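Local coordinates for protein diaminopimelate decarboxylase (Aquifex aeolicus, PDB 2P3E) that probably catalyses, with pyridoxal 5'-phosphate as cofactor, the decarboxylation of meso-diaminopimelate to L-lysine, the last step of lysine biosynthesis by the diaminopimelate pathway, at residues A66-H71 / Y377-S382; M285-I290 / V371-A376; Y37-N42 / A391-V396. All blocks are in the same frame, centred on the assembly; numbering follows the deposited sequence.

Contact 1 of 3, residues A66-H71 / Y377-S382; sequences ANFNPH and YGFAMS
Ala66 lies over one face of the Tyr377 ring, its CA 3.9 Å from the ring centroid and shifted toward the rim above CE1, a CH-pi contact. Ala66 CB lies 4.0 Å from Tyr377 CZ. CB of Tyr377 points away from 66-71, but beyond CG, anti to the carbonyl carbon (chi1 -47°), the ring comes back to Ala66. The backbones join too: Tyr377 N donates to a lone pair of Ala66 O at 2.8 Å. That oxygen also accepts from a water, which takes the N-H groups of Gly378 and Ala380, tying the start of the short 3-10 turn 379-381 to 66-71. Phe68 holds CG between its backbone N and carbonyl carbon, chi1 55°, and the outer ring carbons reach the turn. CE2 of Phe68 meets Ala380 CA at 3.8 Å, and Phe68 CZ meets the edge of the Phe379 ring at CD2, 4.1 Å away, the two side chains crossing at about a right angle. Asn67 OD1 accepts from Asn69 N at 3.0 Å in an Asx turn, while Asn67 ND2 donates to Gly375 O. Asn69 is the N-cap of helix 70-78, its OD1 accepting a weak bond from His71 N. The contact lies beside Lys65 and Arg282, with Tyr385 of the second subunit packed on Tyr377, at the predicted cofactor and substrate site of a fold-type III PLP-dependent decarboxylase.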
ATOM      1  N   ALA B  66      -1.077 -12.231  -7.090  1.00  9.45           N
ATOM      2  CA  ALA B  66      -1.116 -11.258  -8.192  1.00  9.73           C
ATOM      3  C   ALA B  66      -2.423 -10.464  -8.230  1.00  9.47           C
ATOM      4  O   ALA B  66      -2.426  -9.301  -8.616  1.00  9.76           O
ATOM      5  CB  ALA B  66      -0.894 -11.947  -9.529  1.00  9.55           C
ATOM      6  N   ASN B  67      -3.524 -11.110  -7.853  1.00  9.72           N
ATOM      7  CA  ASN B  67      -4.874 -10.544  -7.962  1.00  9.79           C
ATOM      8  C   ASN B  67      -5.874 -11.452  -7.253  1.00  9.91           C
ATOM      9  O   ASN B  67      -6.033 -12.610  -7.651  1.00  9.65           O
ATOM     10  CB  ASN B  67      -5.296 -10.405  -9.437  1.00 10.13           C
ATOM     11  CG  ASN B  67      -6.498  -9.483  -9.609  1.00 10.54           C
ATOM     12  OD1 ASN B  67      -7.518  -9.632  -8.920  1.00 12.30           O
ATOM     13  ND2 ASN B  67      -6.381  -8.518 -10.510  1.00  9.20           N
ATOM     14  N   PHE B  68      -6.530 -10.928  -6.215  1.00  9.78           N
ATOM     15  CA  PHE B  68      -7.416 -11.711  -5.379  1.00 10.19           C
ATOM     16  C   PHE B  68      -8.901 -11.571  -5.696  1.00 10.60           C
ATOM     17  O   PHE B  68      -9.729 -12.054  -4.933  1.00 10.63           O
ATOM     18  CB  PHE B  68      -7.155 -11.477  -3.852  1.00 10.49           C
ATOM     19  CG  PHE B  68      -7.228 -10.049  -3.409  1.00 11.61           C
ATOM     20  CD1 PHE B  68      -8.438  -9.354  -3.408  1.00 13.16           C
ATOM     21  CD2 PHE B  68      -6.070  -9.384  -2.971  1.00 12.39           C
ATOM     22  CE1 PHE B  68      -8.507  -8.022  -2.994  1.00 14.69           C
ATOM     23  CE2 PHE B  68      -6.128  -8.061  -2.544  1.00 12.52           C
ATOM     24  CZ  PHE B  68      -7.344  -7.368  -2.565  1.00 12.59           C
ATOM     25  N   ASN B  69      -9.262 -10.925  -6.807  1.00 10.12           N
ATOM     26  CA  ASN B  69     -10.698 -10.755  -7.074  1.00 11.11           C
ATOM     27  C   ASN B  69     -11.337 -12.131  -7.204  1.00 11.26           C
ATOM     28  O   ASN B  69     -10.897 -12.929  -8.032  1.00 10.89           O
ATOM     29  CB  ASN B  69     -10.948  -9.907  -8.337  1.00 10.67           C
ATOM     30  CG  ASN B  69     -12.444  -9.684  -8.598  1.00 11.13           C
ATOM     31  OD1 ASN B  69     -13.177 -10.625  -8.898  1.00 10.37           O
ATOM     32  ND2 ASN B  69     -12.893  -8.449  -8.445  1.00  9.98           N
ATOM     33  N   PRO B  70     -12.370 -12.427  -6.381  1.00 12.03           N
ATOM     34  CA  PRO B  70     -12.865 -13.799  -6.368  1.00 12.44           C
ATOM     35  C   PRO B  70     -13.508 -14.247  -7.681  1.00 12.94           C
ATOM     36  O   PRO B  70     -13.465 -15.439  -7.993  1.00 12.55           O
ATOM     37  CB  PRO B  70     -13.895 -13.832  -5.226  1.00 12.90           C
ATOM     38  CG  PRO B  70     -14.170 -12.413  -4.873  1.00 13.37           C
ATOM     39  CD  PRO B  70     -13.069 -11.546  -5.431  1.00 11.26           C
ATOM     40  N   HIS B  71     -14.087 -13.315  -8.431  1.00 12.74           N
ATOM     41  CA  HIS B  71     -14.638 -13.651  -9.746  1.00 13.74           C
ATOM     42  C   HIS B  71     -13.539 -14.017 -10.749  1.00 14.12           C
ATOM     43  O   HIS B  71     -13.715 -14.920 -11.577  1.00 14.71           O
ATOM     44  CB  HIS B  71     -15.539 -12.518 -10.274  1.00 14.21           C
ATOM     45  CG  HIS B  71     -16.650 -12.160  -9.327  1.00 15.66           C
ATOM     46  ND1 HIS B  71     -17.766 -12.957  -9.155  1.00 16.88           N
ATOM     47  CD2 HIS B  71     -16.787 -11.125  -8.457  1.00 13.55           C
ATOM     48  CE1 HIS B  71     -18.559 -12.409  -8.245  1.00 18.00           C
ATOM     49  NE2 HIS B  71     -17.980 -11.304  -7.799  1.00 17.68           N
ATOM     50  N   TYR B 377      -0.526  -7.377  -9.312  1.00 10.81           N
ATOM     51  CA  TYR B 377       0.102  -6.469  -8.318  1.00 10.81           C
ATOM     52  C   TYR B 377      -0.363  -5.010  -8.516  1.00 10.43           C
ATOM     53  O   TYR B 377       0.406  -4.064  -8.345  1.00 10.16           O
ATOM     54  CB  TYR B 377       1.642  -6.614  -8.381  1.00 11.18           C
ATOM     55  CG  TYR B 377       2.043  -8.075  -8.378  1.00 11.57           C
ATOM     56  CD1 TYR B 377       1.940  -8.837  -7.207  1.00 11.02           C
ATOM     57  CD2 TYR B 377       2.464  -8.707  -9.543  1.00 11.39           C
ATOM     58  CE1 TYR B 377       2.284 -10.195  -7.186  1.00 11.20           C
ATOM     59  CE2 TYR B 377       2.800 -10.080  -9.539  1.00 12.25           C
ATOM     60  CZ  TYR B 377       2.705 -10.805  -8.359  1.00 10.89           C
ATOM     61  OH  TYR B 377       3.044 -12.137  -8.357  1.00 12.51           O
ATOM     62  N   GLY B 378      -1.626  -4.855  -8.912  1.00  9.93           N
ATOM     63  CA  GLY B 378      -2.237  -3.535  -9.119  1.00  8.96           C
ATOM     64  C   GLY B 378      -3.252  -3.301  -8.010  1.00  8.62           C
ATOM     65  O   GLY B 378      -2.921  -2.813  -6.928  1.00  7.68           O
ATOM     66  N   PHE B 379      -4.493  -3.716  -8.243  1.00  8.94           N
ATOM     67  CA  PHE B 379      -5.471  -3.646  -7.173  1.00  9.47           C
ATOM     68  C   PHE B 379      -4.995  -4.367  -5.907  1.00  9.47           C
ATOM     69  O   PHE B 379      -5.316  -3.946  -4.797  1.00 10.18           O
ATOM     70  CB  PHE B 379      -6.848  -4.213  -7.587  1.00  9.26           C
ATOM     71  CG  PHE B 379      -7.940  -3.843  -6.619  1.00  9.54           C
ATOM     72  CD1 PHE B 379      -8.697  -2.690  -6.817  1.00 11.51           C
ATOM     73  CD2 PHE B 379      -8.177  -4.617  -5.481  1.00  8.85           C
ATOM     74  CE1 PHE B 379      -9.710  -2.323  -5.906  1.00 10.50           C
ATOM     75  CE2 PHE B 379      -9.169  -4.246  -4.547  1.00  9.55           C
ATOM     76  CZ  PHE B 379      -9.932  -3.096  -4.764  1.00  8.96           C
ATOM     77  N   ALA B 380      -4.236  -5.443  -6.072  1.00  9.80           N
ATOM     78  CA  ALA B 380      -3.757  -6.256  -4.954  1.00 10.95           C
ATOM     79  C   ALA B 380      -2.990  -5.431  -3.891  1.00 11.50           C
ATOM     80  O   ALA B 380      -3.039  -5.753  -2.700  1.00 11.03           O
ATOM     81  CB  ALA B 380      -2.907  -7.441  -5.458  1.00 10.46           C
ATOM     82  N   MET B 381      -2.315  -4.366  -4.330  1.00 11.61           N
ATOM     83  CA  MET B 381      -1.530  -3.508  -3.425  1.00 13.01           C
ATOM     84  C   MET B 381      -2.205  -2.155  -3.150  1.00 12.45           C
ATOM     85  O   MET B 381      -1.617  -1.286  -2.518  1.00 12.78           O
ATOM     86  CB  MET B 381      -0.108  -3.301  -3.971  1.00 12.78           C
ATOM     87  CG  MET B 381       0.627  -4.618  -4.258  1.00 15.64           C
ATOM     88  SD  MET B 381       2.359  -4.385  -4.770  1.00 17.88           S
ATOM     89  CE  MET B 381       3.170  -4.302  -3.198  1.00 18.81           C
ATOM     90  N   SER B 382      -3.447  -2.005  -3.613  1.00 11.59           N
ATOM     91  CA  SER B 382      -4.233  -0.787  -3.426  1.00 11.37           C
ATOM     92  C   SER B 382      -4.656  -0.582  -1.957  1.00 11.01           C
ATOM     93  O   SER B 382      -5.073  -1.539  -1.252  1.00 11.10           O
ATOM     94  CB  SER B 382      -5.460  -0.827  -4.354  1.00 10.48           C
ATOM     95  OG  SER B 382      -6.226   0.355  -4.263  1.00 12.83           O
TER
HETATM   96  O   HOH W   1      -3.821  -6.824  -8.752  1.00  7.58           O

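Contact 2 of 3, residues M285-I290 / V371-A376; sequences MGNAGI and VLSAGA
The turn joining helix 282-285 to strand 289-301 meets the loop that leaves strand 368-371 and runs toward the predicted substrate-binding Tyr377, and backbone groups do most of the joining. Gly375 N donates to Gly286 O at 2.9 Å, tilted 19° from the carbonyl plane, and Ala374 N reaches Gly289 O at 2.9 Å from above its carbonyl plane. Gly375 CA presses within 3.1 Å of Met285 O in a CA-H...O contact. A side chain on Gly375 or Gly289 would run into the facing backbone, and the close approach is consistent with glycine at both places. Ser373 OG, placed beside its own backbone N by chi1 of -40°, donates to Asn287 OD1 at 2.7 Å. OD1 also accepts from a water that donates to Asn287 O and accepts from Ser373 N, while Asn287 ND2 is held by Lys248 O. Apolar contacts lie toward the two ends: Ile290 CG2 lies beside Leu372 CD2 at 3.8 Å, the side chains pointing the same way, and Ala376 CB sits 3.6 Å from Gly286 CA and 4.0 Å from Met285 CB. Tyr7 of helix 3-7 covers Asn287, Leu372 and Ser373. Two backbone N-H...O hydrogen bonds, one hydroxyl-to-carboxamide bond and a shared water thus satisfy buried polar atoms; backbone groups carry most of the bonding here, with Asn287 OD1 gripped by two donors.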
ATOM      1  N   MET B 285      -2.291 -12.609 -15.323  1.00 14.88           N
ATOM      2  CA  MET B 285      -3.105 -11.448 -14.960  1.00 15.09           C
ATOM      3  C   MET B 285      -2.597 -10.082 -15.434  1.00 14.97           C
ATOM      4  O   MET B 285      -3.393  -9.162 -15.638  1.00 15.16           O
ATOM      5  CB  MET B 285      -3.280 -11.397 -13.433  1.00 14.96           C
ATOM      6  CG  MET B 285      -4.295 -12.397 -12.883  1.00 16.34           C
ATOM      7  SD  MET B 285      -5.931 -12.344 -13.710  1.00 18.14           S
ATOM      8  CE  MET B 285      -6.346 -10.629 -13.561  1.00 21.82           C
ATOM      9  N   GLY B 286      -1.284  -9.946 -15.578  1.00 15.28           N
ATOM     10  CA  GLY B 286      -0.630  -8.624 -15.724  1.00 14.30           C
ATOM     11  C   GLY B 286      -1.210  -7.776 -16.834  1.00 14.95           C
ATOM     12  O   GLY B 286      -1.719  -6.680 -16.586  1.00 13.65           O
ATOM     13  N   ASN B 287      -1.158  -8.291 -18.064  1.00 14.34           N
ATOM     14  CA  ASN B 287      -1.693  -7.524 -19.203  1.00 14.62           C
ATOM     15  C   ASN B 287      -3.180  -7.742 -19.458  1.00 14.00           C
ATOM     16  O   ASN B 287      -3.750  -7.186 -20.400  1.00 13.77           O
ATOM     17  CB  ASN B 287      -0.866  -7.768 -20.467  1.00 14.72           C
ATOM     18  CG  ASN B 287       0.331  -6.852 -20.542  1.00 14.97           C
ATOM     19  OD1 ASN B 287       0.202  -5.638 -20.366  1.00 16.81           O
ATOM     20  ND2 ASN B 287       1.502  -7.414 -20.826  1.00 13.97           N
ATOM     21  N   ALA B 288      -3.801  -8.545 -18.591  1.00 13.89           N
ATOM     22  CA  ALA B 288      -5.251  -8.765 -18.622  1.00 14.00           C
ATOM     23  C   ALA B 288      -6.017  -7.541 -18.125  1.00 14.08           C
ATOM     24  O   ALA B 288      -7.188  -7.353 -18.474  1.00 13.65           O
ATOM     25  CB  ALA B 288      -5.611  -9.971 -17.744  1.00 13.45           C
ATOM     26  N   GLY B 289      -5.362  -6.734 -17.287  1.00 13.47           N
ATOM     27  CA  GLY B 289      -6.017  -5.609 -16.643  1.00 13.70           C
ATOM     28  C   GLY B 289      -5.422  -4.274 -17.045  1.00 14.16           C
ATOM     29  O   GLY B 289      -4.203  -4.151 -17.246  1.00 13.69           O
ATOM     30  N   ILE B 290      -6.291  -3.273 -17.165  1.00 13.66           N
ATOM     31  CA  ILE B 290      -5.851  -1.913 -17.428  1.00 13.35           C
ATOM     32  C   ILE B 290      -6.541  -0.958 -16.451  1.00 12.98           C
ATOM     33  O   ILE B 290      -7.665  -1.225 -15.992  1.00 13.43           O
ATOM     34  CB  ILE B 290      -6.060  -1.473 -18.906  1.00 13.85           C
ATOM     35  CG1 ILE B 290      -7.530  -1.348 -19.260  1.00 15.32           C
ATOM     36  CG2 ILE B 290      -5.377  -2.433 -19.897  1.00 13.27           C
ATOM     37  CD1 ILE B 290      -7.717  -0.704 -20.601  1.00 18.08           C
ATOM     38  N   VAL B 371      -3.835   3.081 -18.331  1.00 13.32           N
ATOM     39  CA  VAL B 371      -2.558   2.605 -17.802  1.00 13.00           C
ATOM     40  C   VAL B 371      -2.516   1.091 -18.031  1.00 12.96           C
ATOM     41  O   VAL B 371      -3.338   0.344 -17.481  1.00 12.47           O
ATOM     42  CB  VAL B 371      -2.385   2.932 -16.275  1.00 12.45           C
ATOM     43  CG1 VAL B 371      -1.007   2.486 -15.761  1.00 12.74           C
ATOM     44  CG2 VAL B 371      -2.610   4.443 -16.005  1.00 13.01           C
ATOM     45  N   LEU B 372      -1.570   0.635 -18.857  1.00 12.36           N
ATOM     46  CA  LEU B 372      -1.572  -0.779 -19.265  1.00 13.01           C
ATOM     47  C   LEU B 372      -0.868  -1.659 -18.238  1.00 12.61           C
ATOM     48  O   LEU B 372      -0.203  -1.140 -17.336  1.00 12.06           O
ATOM     49  CB  LEU B 372      -0.930  -0.956 -20.652  1.00 13.64           C
ATOM     50  CG  LEU B 372      -1.520  -0.145 -21.814  1.00 13.19           C
ATOM     51  CD1 LEU B 372      -0.845  -0.586 -23.117  1.00 15.01           C
ATOM     52  CD2 LEU B 372      -3.049  -0.274 -21.899  1.00 13.50           C
ATOM     53  N   SER B 373      -1.043  -2.982 -18.369  1.00 12.65           N
ATOM     54  CA  SER B 373      -0.251  -3.961 -17.609  1.00 12.58           C
ATOM     55  C   SER B 373      -0.512  -3.845 -16.106  1.00 12.17           C
ATOM     56  O   SER B 373       0.381  -4.036 -15.282  1.00 11.25           O
ATOM     57  CB  SER B 373       1.257  -3.777 -17.899  1.00 12.99           C
ATOM     58  OG  SER B 373       1.502  -3.503 -19.276  1.00 15.12           O
ATOM     59  N   ALA B 374      -1.771  -3.579 -15.764  1.00 12.52           N
ATOM     60  CA  ALA B 374      -2.136  -3.273 -14.384  1.00 12.07           C
ATOM     61  C   ALA B 374      -2.941  -4.370 -13.682  1.00 11.50           C
ATOM     62  O   ALA B 374      -3.450  -4.151 -12.578  1.00 11.09           O
ATOM     63  CB  ALA B 374      -2.854  -1.930 -14.317  1.00 11.75           C
ATOM     64  N   GLY B 375      -3.004  -5.551 -14.297  1.00 10.35           N
ATOM     65  CA  GLY B 375      -3.858  -6.649 -13.818  1.00 10.20           C
ATOM     66  C   GLY B 375      -3.254  -7.486 -12.696  1.00 10.84           C
ATOM     67  O   GLY B 375      -3.964  -8.222 -11.991  1.00 10.64           O
ATOM     68  N   ALA B 376      -1.939  -7.353 -12.526  1.00 10.93           N
ATOM     69  CA  ALA B 376      -1.176  -8.114 -11.533  1.00 11.13           C
ATOM     70  C   ALA B 376      -0.428  -7.157 -10.628  1.00 11.03           C
ATOM     71  O   ALA B 376       0.223  -6.214 -11.115  1.00 11.45           O
ATOM     72  CB  ALA B 376      -0.203  -9.083 -12.217  1.00 11.12           C
TER
HETATM   73  O   HOH W   2      -2.411  -4.308 -20.514  1.00 13.55           O

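Contact 3 of 3, residues Y37-N42 / A391-V396; sequences YVYSSN and AAEVLV
Tyr39 and Glu393 meet on one face of a parallel strand pair, where the phenol and the carboxylate cross obliquely, their planes 74° apart. Tyr39 OH donates to Glu393 OE2 at 2.5 Å, on the anti side of the oxygen and somewhat out of the carboxylate plane. Glu393 CB lies at the Tyr39 ring edge, in its plane; Glu393 CG, anti to the carbonyl carbon (chi1 -68°), passes 3.8 Å from Tyr37 CB. The hydroxyl also accepts from Asn67 ND2, and OE1 of Glu393 accepts from Asn69 ND2, so each polar end has two hydrogen-bond partners. A phenylalanine in place of Tyr39 would keep the ring but would probably leave Glu393 OE2 without this donor and Asn67 ND2 with Gly375 O but not the phenol oxygen. Farther along, Leu395 CD1 packs 3.9 Å from Tyr39 CB and 3.8 Å from Ser41 CB. The other face is aliphatic: Val38 CG2 touches Val394 CG2 at 3.6 Å, and Val38 CG1 touches Val396 CG2 at 3.8 Å. Five backbone bonds link the segments in parallel register, from Tyr37 N to Ala392 O at 3.0 Å through to Ser41 N on Val396 O, at the first turn of helix 41-54. Strand segments 37-40 and 392-396 run 23° apart. Strand 36-40 also pairs antiparallel with 289-301, and 392-397 with 400-405; helix 25-32 covers the valines, while from helix 70-78 Leu72 packs on Tyr39 and Leu395, and Leu75 on Ser41.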
ATOM      1  N   TYR B  37     -10.565  -0.243 -12.760  1.00 11.95           N
ATOM      2  CA  TYR B  37      -9.820  -1.400 -13.250  1.00 11.91           C
ATOM      3  C   TYR B  37     -10.692  -2.205 -14.198  1.00 12.39           C
ATOM      4  O   TYR B  37     -11.798  -2.633 -13.840  1.00 11.87           O
ATOM      5  CB  TYR B  37      -9.359  -2.285 -12.093  1.00 12.02           C
ATOM      6  CG  TYR B  37      -8.015  -1.892 -11.504  1.00 12.08           C
ATOM      7  CD1 TYR B  37      -7.921  -1.197 -10.289  1.00 11.76           C
ATOM      8  CD2 TYR B  37      -6.833  -2.218 -12.169  1.00 12.01           C
ATOM      9  CE1 TYR B  37      -6.652  -0.852  -9.744  1.00 11.48           C
ATOM     10  CE2 TYR B  37      -5.588  -1.864 -11.653  1.00 11.78           C
ATOM     11  CZ  TYR B  37      -5.505  -1.186 -10.446  1.00 11.97           C
ATOM     12  OH  TYR B  37      -4.240  -0.876  -9.965  1.00 13.19           O
ATOM     13  N   VAL B  38     -10.179  -2.435 -15.400  1.00 12.74           N
ATOM     14  CA  VAL B  38     -10.924  -3.163 -16.432  1.00 12.45           C
ATOM     15  C   VAL B  38     -10.127  -4.396 -16.838  1.00 12.58           C
ATOM     16  O   VAL B  38      -8.948  -4.274 -17.157  1.00 12.42           O
ATOM     17  CB  VAL B  38     -11.178  -2.258 -17.677  1.00 13.02           C
ATOM     18  CG1 VAL B  38     -11.994  -3.023 -18.749  1.00 13.55           C
ATOM     19  CG2 VAL B  38     -11.906  -0.963 -17.274  1.00 11.89           C
ATOM     20  N   TYR B  39     -10.774  -5.572 -16.814  1.00 12.06           N
ATOM     21  CA  TYR B  39     -10.124  -6.819 -17.141  1.00 12.03           C
ATOM     22  C   TYR B  39     -10.737  -7.480 -18.382  1.00 13.58           C
ATOM     23  O   TYR B  39     -11.956  -7.412 -18.595  1.00 13.64           O
ATOM     24  CB  TYR B  39     -10.211  -7.798 -15.956  1.00 11.67           C
ATOM     25  CG  TYR B  39      -9.586  -7.284 -14.675  1.00 11.37           C
ATOM     26  CD1 TYR B  39      -8.233  -7.480 -14.405  1.00 11.04           C
ATOM     27  CD2 TYR B  39     -10.347  -6.576 -13.745  1.00 10.47           C
ATOM     28  CE1 TYR B  39      -7.656  -6.995 -13.211  1.00  9.96           C
ATOM     29  CE2 TYR B  39      -9.783  -6.108 -12.544  1.00 10.34           C
ATOM     30  CZ  TYR B  39      -8.455  -6.310 -12.296  1.00 10.96           C
ATOM     31  OH  TYR B  39      -7.948  -5.828 -11.106  1.00 11.92           O
ATOM     32  N   SER B  40      -9.884  -8.140 -19.164  1.00 14.47           N
ATOM     33  CA  SER B  40     -10.309  -8.946 -20.317  1.00 14.85           C
ATOM     34  C   SER B  40     -10.447 -10.404 -19.910  1.00 15.22           C
ATOM     35  O   SER B  40      -9.464 -11.074 -19.583  1.00 14.77           O
ATOM     36  CB  SER B  40      -9.307  -8.806 -21.475  1.00 15.62           C
ATOM     37  OG  SER B  40      -9.461  -9.863 -22.434  1.00 17.85           O
ATOM     38  N   SER B  41     -11.682 -10.905 -19.967  1.00 15.22           N
ATOM     39  CA  SER B  41     -11.961 -12.291 -19.651  1.00 16.10           C
ATOM     40  C   SER B  41     -11.205 -13.247 -20.581  1.00 16.23           C
ATOM     41  O   SER B  41     -10.569 -14.210 -20.115  1.00 15.91           O
ATOM     42  CB  SER B  41     -13.474 -12.548 -19.729  1.00 15.96           C
ATOM     43  OG  SER B  41     -13.783 -13.863 -19.333  1.00 16.41           O
ATOM     44  N   ASN B  42     -11.263 -12.980 -21.888  1.00 16.65           N
ATOM     45  CA  ASN B  42     -10.656 -13.886 -22.859  1.00 17.26           C
ATOM     46  C   ASN B  42      -9.140 -13.862 -22.831  1.00 16.99           C
ATOM     47  O   ASN B  42      -8.507 -14.871 -23.141  1.00 16.42           O
ATOM     48  CB  ASN B  42     -11.192 -13.653 -24.278  1.00 17.97           C
ATOM     49  CG  ASN B  42     -12.542 -14.298 -24.484  1.00 19.46           C
ATOM     50  OD1 ASN B  42     -12.675 -15.520 -24.385  1.00 21.64           O
ATOM     51  ND2 ASN B  42     -13.573 -13.474 -24.716  1.00 21.78           N
ATOM     52  N   ALA B 391     -10.963   1.569  -6.354  1.00 12.20           N
ATOM     53  CA  ALA B 391     -11.628   1.610  -7.648  1.00 11.72           C
ATOM     54  C   ALA B 391     -12.647   0.494  -7.805  1.00 11.30           C
ATOM     55  O   ALA B 391     -12.506  -0.576  -7.196  1.00 10.63           O
ATOM     56  CB  ALA B 391     -10.577   1.483  -8.746  1.00 12.34           C
ATOM     57  N   ALA B 392     -13.644   0.733  -8.671  1.00 10.93           N
ATOM     58  CA  ALA B 392     -14.497  -0.357  -9.171  1.00 11.05           C
ATOM     59  C   ALA B 392     -13.637  -1.256 -10.081  1.00 10.48           C
ATOM     60  O   ALA B 392     -12.635  -0.802 -10.644  1.00  9.02           O
ATOM     61  CB  ALA B 392     -15.693   0.195  -9.952  1.00 10.90           C
ATOM     62  N   GLU B 393     -14.038  -2.522 -10.192  1.00  9.83           N
ATOM     63  CA  GLU B 393     -13.432  -3.453 -11.128  1.00 10.72           C
ATOM     64  C   GLU B 393     -14.511  -4.053 -12.057  1.00 10.45           C
ATOM     65  O   GLU B 393     -15.542  -4.519 -11.601  1.00 10.15           O
ATOM     66  CB  GLU B 393     -12.736  -4.584 -10.380  1.00  9.73           C
ATOM     67  CG  GLU B 393     -11.475  -4.153  -9.580  1.00 11.30           C
ATOM     68  CD  GLU B 393     -10.782  -5.353  -8.904  1.00 11.37           C
ATOM     69  OE1 GLU B 393     -11.404  -6.020  -8.024  1.00 10.53           O
ATOM     70  OE2 GLU B 393      -9.612  -5.636  -9.236  1.00 11.51           O
ATOM     71  N   VAL B 394     -14.249  -4.059 -13.356  1.00 12.02           N
ATOM     72  CA  VAL B 394     -15.204  -4.616 -14.328  1.00 12.23           C
ATOM     73  C   VAL B 394     -14.490  -5.647 -15.190  1.00 12.63           C
ATOM     74  O   VAL B 394     -13.293  -5.532 -15.428  1.00 12.53           O
ATOM     75  CB  VAL B 394     -15.847  -3.515 -15.224  1.00 12.29           C
ATOM     76  CG1 VAL B 394     -16.707  -2.563 -14.378  1.00 11.64           C
ATOM     77  CG2 VAL B 394     -14.790  -2.715 -15.942  1.00 13.04           C
ATOM     78  N   LEU B 395     -15.234  -6.656 -15.621  1.00 12.54           N
ATOM     79  CA  LEU B 395     -14.719  -7.741 -16.449  1.00 12.96           C
ATOM     80  C   LEU B 395     -15.482  -7.752 -17.781  1.00 14.79           C
ATOM     81  O   LEU B 395     -16.721  -7.915 -17.806  1.00 15.51           O
ATOM     82  CB  LEU B 395     -14.898  -9.078 -15.742  1.00 13.46           C
ATOM     83  CG  LEU B 395     -14.500 -10.378 -16.481  1.00 11.68           C
ATOM     84  CD1 LEU B 395     -12.993 -10.459 -16.636  1.00 13.25           C
ATOM     85  CD2 LEU B 395     -15.032 -11.568 -15.708  1.00 12.85           C
ATOM     86  N   VAL B 396     -14.747  -7.556 -18.869  1.00 15.47           N
ATOM     87  CA  VAL B 396     -15.329  -7.491 -20.200  1.00 17.26           C
ATOM     88  C   VAL B 396     -15.175  -8.852 -20.897  1.00 18.20           C
ATOM     89  O   VAL B 396     -14.158  -9.529 -20.729  1.00 17.42           O
ATOM     90  CB  VAL B 396     -14.691  -6.370 -21.035  1.00 17.52           C
ATOM     91  CG1 VAL B 396     -15.354  -6.289 -22.394  1.00 20.51           C
ATOM     92  CG2 VAL B 396     -14.861  -5.022 -20.344  1.00 17.24           C
TER

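How the contacts relate
All three contacts are buried, and their centres lie 10 to 11 Å apart, but their chemistry differs with position. Contact 3 is regular sheet, joining strands 36-40 and 392-397; contact 2 joins irregular loop to the start of strand 289-301, which neighbours 36-40, with Ile290 N near Val38 O at 2.8 Å. Contact 1, alone in meeting the second subunit, carries the predicted active-site tyrosine and relies more on aromatic packing; a water bridges the segments in each of contacts 1 and 2. Asn67 of contact 1 connects all three through its carboxamide. Along the chain, contact 2 nests inside contact 1, and contact 1 inside contact 3.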